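Local coordinates for putative hydrogenase expression/formation protein hupG (PDB 2QSI) that has no established function but, as a thioredoxin-like member of the HupG/HyaE family, probably assists in hydrogenase expression or maturation, at residues V36-R41 against A94-E99. Sequence-based numbering, arbitrary orientation.
Sequences VVLFFR and AVVQPE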
loop_
_atom_site.group_PDB
_atom_site.type_symbol
_atom_site.label_atom_id
_atom_site.label_comp_id
_atom_site.label_asym_id
_atom_site.label_seq_id
_atom_site.Cartn_x
_atom_site.Cartn_y
_atom_site.Cartn_z
ATOM N N VAL A 36 -9.435 -2.548 -2.032
ATOM C CA VAL A 36 -9.757 -3.933 -1.868
ATOM C C VAL A 36 -10.490 -4.224 -0.567
ATOM O O VAL A 36 -10.108 -3.777 0.502
ATOM C CB VAL A 36 -8.463 -4.778 -1.977
ATOM C CG1 VAL A 36 -8.778 -6.274 -1.717
ATOM C CG2 VAL A 36 -7.826 -4.532 -3.405
ATOM N N VAL A 37 -11.554 -5.006 -0.678
ATOM C CA VAL A 37 -12.265 -5.496 0.484
ATOM C C VAL A 37 -11.939 -6.997 0.625
ATOM O O VAL A 37 -12.350 -7.832 -0.218
ATOM C CB VAL A 37 -13.761 -5.271 0.357
ATOM C CG1 VAL A 37 -14.488 -5.713 1.652
ATOM C CG2 VAL A 37 -14.056 -3.784 0.070
ATOM N N LEU A 38 -11.192 -7.335 1.669
ATOM C CA LEU A 38 -10.858 -8.718 1.941
ATOM C C LEU A 38 -11.841 -9.240 2.947
ATOM O O LEU A 38 -12.012 -8.638 4.012
ATOM C CB LEU A 38 -9.459 -8.871 2.531
ATOM C CG LEU A 38 -8.277 -8.463 1.667
ATOM C CD1 LEU A 38 -6.977 -8.629 2.496
ATOM C CD2 LEU A 38 -8.300 -9.201 0.345
ATOM N N PHE A 39 -12.470 -10.352 2.578
ATOM C CA PHE A 39 -13.482 -11.049 3.364
ATOM C C PHE A 39 -12.858 -12.234 4.080
ATOM O O PHE A 39 -12.435 -13.205 3.446
ATOM C CB PHE A 39 -14.613 -11.517 2.435
ATOM C CG PHE A 39 -15.628 -12.394 3.088
ATOM C CD1 PHE A 39 -16.069 -12.165 4.369
ATOM C CD2 PHE A 39 -16.215 -13.427 2.349
ATOM C CE1 PHE A 39 -17.067 -13.006 4.935
ATOM C CE2 PHE A 39 -17.158 -14.226 2.887
ATOM C CZ PHE A 39 -17.586 -14.019 4.193
ATOM N N PHE A 40 -12.828 -12.121 5.415
ATOM C CA PHE A 40 -12.472 -13.232 6.322
ATOM C C PHE A 40 -13.748 -13.882 6.828
ATOM O O PHE A 40 -14.556 -13.268 7.568
ATOM C CB PHE A 40 -11.648 -12.704 7.486
ATOM C CG PHE A 40 -10.301 -12.152 7.068
ATOM C CD1 PHE A 40 -9.149 -12.949 7.148
ATOM C CD2 PHE A 40 -10.169 -10.853 6.558
ATOM C CE1 PHE A 40 -7.896 -12.434 6.795
ATOM C CE2 PHE A 40 -8.935 -10.369 6.134
ATOM C CZ PHE A 40 -7.803 -11.167 6.237
ATOM N N ARG A 41 -13.947 -15.110 6.365
ATOM C CA ARG A 41 -15.185 -15.838 6.569
ATOM C C ARG A 41 -15.143 -16.642 7.853
ATOM O O ARG A 41 -15.768 -16.271 8.840
ATOM C CB ARG A 41 -15.475 -16.755 5.347
ATOM C CG ARG A 41 -16.773 -17.546 5.502
ATOM C CD ARG A 41 -16.906 -18.658 4.476
ATOM N NE ARG A 41 -17.140 -18.192 3.103
ATOM C CZ ARG A 41 -18.330 -17.946 2.543
ATOM N NH1 ARG A 41 -19.463 -18.133 3.211
ATOM N NH2 ARG A 41 -18.356 -17.559 1.278
ATOM N N ALA A 94 -11.741 -6.547 5.844
ATOM C CA ALA A 94 -10.595 -5.641 5.941
ATOM C C ALA A 94 -10.546 -4.834 4.652
ATOM O O ALA A 94 -10.467 -5.425 3.576
ATOM C CB ALA A 94 -9.300 -6.424 6.121
ATOM N N VAL A 95 -10.615 -3.488 4.780
ATOM C CA VAL A 95 -10.594 -2.569 3.642
ATOM C C VAL A 95 -9.159 -2.067 3.482
ATOM O O VAL A 95 -8.603 -1.419 4.396
ATOM C CB VAL A 95 -11.576 -1.429 3.831
ATOM C CG1 VAL A 95 -11.621 -0.548 2.576
ATOM C CG2 VAL A 95 -12.973 -1.988 4.167
ATOM N N VAL A 96 -8.565 -2.358 2.332
ATOM C CA VAL A 96 -7.121 -2.177 2.136
ATOM C C VAL A 96 -6.844 -1.302 0.910
ATOM O O VAL A 96 -7.319 -1.611 -0.179
ATOM C CB VAL A 96 -6.422 -3.519 1.906
ATOM C CG1 VAL A 96 -4.941 -3.292 1.646
ATOM C CG2 VAL A 96 -6.605 -4.488 3.099
ATOM N N GLN A 97 -6.030 -0.270 1.073
ATOM C CA GLN A 97 -5.630 0.556 -0.034
ATOM C C GLN A 97 -4.301 0.026 -0.585
ATOM O O GLN A 97 -3.323 -0.084 0.157
ATOM C CB GLN A 97 -5.464 1.984 0.456
ATOM C CG GLN A 97 -5.203 2.954 -0.599
ATOM C CD GLN A 97 -5.160 4.338 -0.054
ATOM O OE1 GLN A 97 -4.227 4.705 0.636
ATOM N NE2 GLN A 97 -6.156 5.129 -0.384
ATOM N N PRO A 98 -4.278 -0.327 -1.889
ATOM C CA PRO A 98 -3.045 -0.784 -2.496
ATOM C C PRO A 98 -1.951 0.266 -2.460
ATOM O O PRO A 98 -2.234 1.491 -2.494
ATOM C CB PRO A 98 -3.431 -1.070 -3.929
ATOM C CG PRO A 98 -4.878 -1.200 -3.971
ATOM C CD PRO A 98 -5.406 -0.364 -2.839
ATOM N N GLU A 99 -0.721 -0.201 -2.569
ATOM C CA GLU A 99 0.402 0.737 -2.687
ATOM C C GLU A 99 0.267 1.505 -4.006
ATOM O O GLU A 99 -0.314 0.989 -4.975
ATOM C CB GLU A 99 1.730 0.024 -2.579
ATOM C CG GLU A 99 2.068 -0.897 -3.722
ATOM C CD GLU A 99 3.352 -1.674 -3.477
ATOM O OE1 GLU A 99 3.921 -1.600 -2.331
ATOM O OE2 GLU A 99 3.804 -2.326 -4.444
#
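Strands 36-40 and 94-97 run antiparallel as neighbours in the central sheet of a thioredoxin-like fold, and their four backbone bonds fall into two hydrogen-bonded pairs, Val36-Val96 and Leu38-Ala94. Val36 and Val96 exchange both bonds: Val96 N reaches Val36 O at 2.8 Å, and Val36 N reaches Val96 O at 3.0 Å. Leu38 and Ala94 repeat the pattern, with Leu38 N on Ala94 O at 2.8 Å, nearly straight at 170°; all four N-H groups approach in the plane of the carbonyl they meet. Between these two hydrogen-bonded pairs lies the non-hydrogen-bonded pair Val37-Val95, where the CA of Val95 adds a CA-H...O contact to Val36 O at 3.4 Å, so this oxygen takes a weak second contact beside its hydrogen bond from Val96 N.

The tight side is the face bearing Val36, Leu38, Ala94 and Val96. Leu38 CG lies beside its backbone N (chi1 -64°), and CD1 meets CG2 of Val96 diagonally at 4.2 Å. The small Ala94 methyl touches the rim of the Phe40 ring, near its plane, at 4.0 Å from CE2. On the opposite face Val37 and Val95 share less surface. Packing also loosens beyond the strand end, where partly exposed Pro98 brings CG no nearer than 4.5 Å to Val36 CG2, and Glu99 turns to a salt bridge with Arg84 of the second subunit.

Helix 78-85 packs on the tight face: Phe85 touches Leu38 and Val96, while Leu81 and Met82 touch Phe40, whose side chain is about 5 Å from a bound dithiothreitol, probably from the crystallisation liquor. Strand 36-40 pairs along its other edge with strand 68-73, Phe39 packs against helix 50-62, and residues 94-97 pair antiparallel with a strand of the second subunit, continuing the sheet across the dimer.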